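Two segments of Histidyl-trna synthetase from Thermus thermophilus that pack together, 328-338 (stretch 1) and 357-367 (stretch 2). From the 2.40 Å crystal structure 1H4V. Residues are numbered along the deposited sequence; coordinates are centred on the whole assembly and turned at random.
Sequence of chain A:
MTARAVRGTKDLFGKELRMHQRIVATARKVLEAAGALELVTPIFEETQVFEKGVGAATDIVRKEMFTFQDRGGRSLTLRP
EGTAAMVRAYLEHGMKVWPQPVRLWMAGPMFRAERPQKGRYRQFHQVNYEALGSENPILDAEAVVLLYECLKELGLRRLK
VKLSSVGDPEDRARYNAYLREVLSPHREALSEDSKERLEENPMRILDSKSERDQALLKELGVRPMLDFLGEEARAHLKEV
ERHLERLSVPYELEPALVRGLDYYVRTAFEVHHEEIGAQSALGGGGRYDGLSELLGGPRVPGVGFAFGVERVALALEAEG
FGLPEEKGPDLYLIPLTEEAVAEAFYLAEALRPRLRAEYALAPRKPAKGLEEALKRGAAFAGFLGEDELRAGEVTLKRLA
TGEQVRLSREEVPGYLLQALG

Stretch 1 328-338: GPDLYLIPLTE
Stretch 2 357-367: AEYALAPRKPA

Past its short parallel ladder, two prolines, Pro 335 and Pro 363, which have no amide hydrogen to donate, meet through a CA-H...O contact, Pro 363 CA lying 3.3 Å from Pro 335 O.

The ladder pairs strand 331-335 with strand 357-359, their N-to-C directions 26° apart. Leu 331 faces Ala 357, Tyr 332 faces Glu 358 and Leu 333 faces Tyr 359, with CA-CA separations of 4.6, 4.8 and 4.4 Å. Backbones are extended, phi -78° to -153° and psi 107° to 169°. Two hydrogen bonds zigzag between them, Glu 358 N to Leu 331 O (2.7 Å) and Leu 333 N to Glu 358 O (2.7 Å); a third, Ala 360 N to Leu 333 O (3.1 Å), extends the pattern one residue beyond the shorter strand.

Leu 331 (t, p), Leu 333 (m, t), Ala 357 and Tyr 359 (chi1 p, chi2 81°) share one buried face; Leu 333 CB lies 3.9 Å from Tyr 359 CB, and small Ala 357 brings its CB within 4.2 Å of Leu 331 CB. Tyr 332 and Glu 358 occupy the other face. The tyrosine (chi1 t, chi2 69°) presents its ring edge to Glu 358, CD1 to CB 3.8 Å, and its OH reaches 3.6 Å from Ala 360 CB. Glu 358 (m, t, chi3 56°) runs on to Pro 329, OE2 3.3 Å from Pro 329 CB; OE2 is hydrogen-bonded just outside the stretches.

Ala 360 (-84/147) points toward stretch 1, its CB 4.0 Å from Pro 335 CD. Leu 361 (-86/-11) and Ala 362 (-130/155) lead to Pro 363 (-70/165) and Arg 364 (-168/166; p, -107°, m, 111°), whose CD packs 3.8 Å from Ile 334 CG2. Leu 336 (-94/-27; m, t) starts away, yet CD2 comes 3.9 Å from Pro 366 CG. Thr 337 caps the following helix. Glu 338 (t, p, chi3 -159°) brings OE2 3.2 Å from Pro 363 CD, while one water donates to both Glu 338 OE1 (3.1 Å) and Leu 361 O (3.0 Å). Altogether 797 Å² is buried.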

# COMPACT_ATOMS: atom_id res chain seq x y z
N GLY A 328 19.01 -2.84 13.95
CA GLY A 328 19.43 -1.55 14.46
C GLY A 328 20.26 -0.77 13.46
O GLY A 328 20.63 -1.29 12.41
N PRO A 329 20.55 0.50 13.74
CA PRO A 329 21.34 1.28 12.79
C PRO A 329 22.77 0.76 12.71
O PRO A 329 23.24 0.07 13.62
CB PRO A 329 21.29 2.68 13.39
CG PRO A 329 21.28 2.40 14.85
CD PRO A 329 20.26 1.29 14.94
N ASP A 330 23.46 1.09 11.62
CA ASP A 330 24.84 0.67 11.46
C ASP A 330 25.73 1.50 12.39
O ASP A 330 26.76 1.03 12.85
CB ASP A 330 25.30 0.85 10.01
CG ASP A 330 24.55 -0.04 9.05
OD1 ASP A 330 24.36 -1.23 9.36
OD2 ASP A 330 24.15 0.45 7.97
N LEU A 331 25.30 2.73 12.67
CA LEU A 331 26.06 3.63 13.53
C LEU A 331 25.18 4.53 14.38
O LEU A 331 24.26 5.18 13.87
CB LEU A 331 26.99 4.50 12.67
CG LEU A 331 27.79 5.62 13.35
CD1 LEU A 331 28.86 5.01 14.25
CD2 LEU A 331 28.44 6.53 12.30
N TYR A 332 25.44 4.56 15.69
CA TYR A 332 24.71 5.42 16.61
C TYR A 332 25.73 6.37 17.23
O TYR A 332 26.55 5.96 18.06
CB TYR A 332 24.01 4.62 17.71
CG TYR A 332 23.04 5.46 18.51
CD1 TYR A 332 21.87 5.93 17.93
CD2 TYR A 332 23.33 5.83 19.81
CE1 TYR A 332 21.00 6.76 18.63
CE2 TYR A 332 22.47 6.67 20.52
CZ TYR A 332 21.31 7.13 19.93
OH TYR A 332 20.47 7.97 20.62
N LEU A 333 25.68 7.63 16.81
CA LEU A 333 26.60 8.67 17.27
C LEU A 333 26.23 9.33 18.58
O LEU A 333 25.10 9.79 18.76
CB LEU A 333 26.72 9.75 16.19
CG LEU A 333 27.66 9.41 15.04
CD1 LEU A 333 27.32 10.23 13.82
CD2 LEU A 333 29.09 9.64 15.50
N ILE A 334 27.19 9.39 19.49
CA ILE A 334 26.96 9.99 20.80
C ILE A 334 27.77 11.28 20.94
O ILE A 334 29.01 11.24 21.05
CB ILE A 334 27.39 9.03 21.95
CG1 ILE A 334 26.51 7.79 21.95
CG2 ILE A 334 27.31 9.74 23.30
CD1 ILE A 334 26.78 6.84 20.84
N PRO A 335 27.10 12.44 20.93
CA PRO A 335 27.82 13.71 21.07
C PRO A 335 28.14 13.88 22.55
O PRO A 335 27.29 13.60 23.40
CB PRO A 335 26.81 14.75 20.56
CG PRO A 335 25.49 14.13 20.90
CD PRO A 335 25.68 12.66 20.59
N LEU A 336 29.36 14.29 22.88
CA LEU A 336 29.72 14.45 24.29
C LEU A 336 29.51 15.88 24.77
O LEU A 336 29.29 16.11 25.96
CB LEU A 336 31.16 14.01 24.51
CG LEU A 336 31.34 12.54 24.12
CD1 LEU A 336 32.79 12.11 24.31
CD2 LEU A 336 30.41 11.69 24.98
N THR A 337 29.59 16.84 23.86
CA THR A 337 29.36 18.23 24.23
C THR A 337 28.17 18.72 23.43
O THR A 337 27.72 18.04 22.50
CB THR A 337 30.58 19.14 23.91
OG1 THR A 337 30.82 19.15 22.49
CG2 THR A 337 31.82 18.65 24.64
N GLU A 338 27.67 19.90 23.78
CA GLU A 338 26.53 20.48 23.10
C GLU A 338 26.87 20.86 21.67
O GLU A 338 26.03 20.76 20.78
CB GLU A 338 26.05 21.71 23.86
CG GLU A 338 24.68 22.19 23.42
CD GLU A 338 23.56 21.27 23.89
OE1 GLU A 338 22.46 21.31 23.29
OE2 GLU A 338 23.76 20.52 24.87
N ALA A 357 22.66 5.67 9.87
CA ALA A 357 23.38 6.33 10.96
C ALA A 357 22.47 7.25 11.76
O ALA A 357 21.83 8.15 11.20
CB ALA A 357 24.56 7.12 10.40
N GLU A 358 22.42 7.03 13.06
CA GLU A 358 21.59 7.83 13.94
C GLU A 358 22.43 8.53 14.99
O GLU A 358 23.61 8.23 15.16
CB GLU A 358 20.51 6.96 14.59
CG GLU A 358 19.51 6.41 13.57
CD GLU A 358 18.52 5.43 14.16
OE1 GLU A 358 17.83 5.80 15.14
OE2 GLU A 358 18.42 4.29 13.65
N TYR A 359 21.83 9.47 15.70
CA TYR A 359 22.56 10.22 16.70
C TYR A 359 21.64 10.72 17.81
O TYR A 359 20.45 10.90 17.60
CB TYR A 359 23.23 11.41 16.02
CG TYR A 359 22.24 12.32 15.33
CD1 TYR A 359 21.52 13.28 16.06
CD2 TYR A 359 21.95 12.18 13.98
CE1 TYR A 359 20.54 14.05 15.45
CE2 TYR A 359 20.97 12.95 13.36
CZ TYR A 359 20.26 13.88 14.11
OH TYR A 359 19.26 14.60 13.52
N ALA A 360 22.20 10.94 18.99
CA ALA A 360 21.43 11.43 20.12
C ALA A 360 21.38 12.95 19.98
O ALA A 360 22.33 13.56 19.48
CB ALA A 360 22.12 11.05 21.44
N LEU A 361 20.27 13.55 20.41
CA LEU A 361 20.12 15.00 20.31
C LEU A 361 20.70 15.80 21.47
O LEU A 361 20.79 17.02 21.39
CB LEU A 361 18.66 15.39 20.14
CG LEU A 361 18.17 15.64 18.71
CD1 LEU A 361 16.71 16.11 18.77
CD2 LEU A 361 19.06 16.69 18.05
N ALA A 362 21.07 15.12 22.55
CA ALA A 362 21.63 15.82 23.70
C ALA A 362 22.92 15.15 24.14
O ALA A 362 23.13 13.97 23.88
CB ALA A 362 20.63 15.82 24.85
N PRO A 363 23.81 15.89 24.80
CA PRO A 363 25.06 15.27 25.25
C PRO A 363 24.77 14.28 26.37
O PRO A 363 23.69 14.28 26.95
CB PRO A 363 25.89 16.45 25.75
CG PRO A 363 25.34 17.62 24.97
CD PRO A 363 23.86 17.35 24.99
N ARG A 364 25.74 13.42 26.64
CA ARG A 364 25.63 12.44 27.71
C ARG A 364 27.01 11.83 27.93
O ARG A 364 27.91 12.01 27.12
CB ARG A 364 24.60 11.35 27.36
CG ARG A 364 24.96 10.51 26.16
CD ARG A 364 24.11 10.86 24.94
NE ARG A 364 22.77 10.27 25.00
CZ ARG A 364 21.65 10.96 25.16
NH1 ARG A 364 21.69 12.28 25.28
NH2 ARG A 364 20.48 10.33 25.18
N LYS A 365 27.19 11.13 29.05
CA LYS A 365 28.47 10.51 29.34
C LYS A 365 28.73 9.40 28.33
O LYS A 365 27.78 8.78 27.81
CB LYS A 365 28.46 9.93 30.76
CG LYS A 365 28.14 10.94 31.85
CD LYS A 365 29.17 12.05 31.92
CE LYS A 365 28.96 12.92 33.15
NZ LYS A 365 29.05 12.12 34.41
N PRO A 366 30.01 9.13 28.02
CA PRO A 366 30.37 8.08 27.06
C PRO A 366 29.72 6.75 27.39
O PRO A 366 29.18 6.08 26.52
CB PRO A 366 31.89 8.02 27.17
CG PRO A 366 32.25 9.43 27.50
CD PRO A 366 31.21 9.79 28.54
N ALA A 367 29.79 6.37 28.66
CA ALA A 367 29.25 5.10 29.12
C ALA A 367 27.74 5.00 28.91
O ALA A 367 27.25 3.97 28.47
CB ALA A 367 29.58 4.90 30.59
O HOH W 1 21.09 20.00 20.87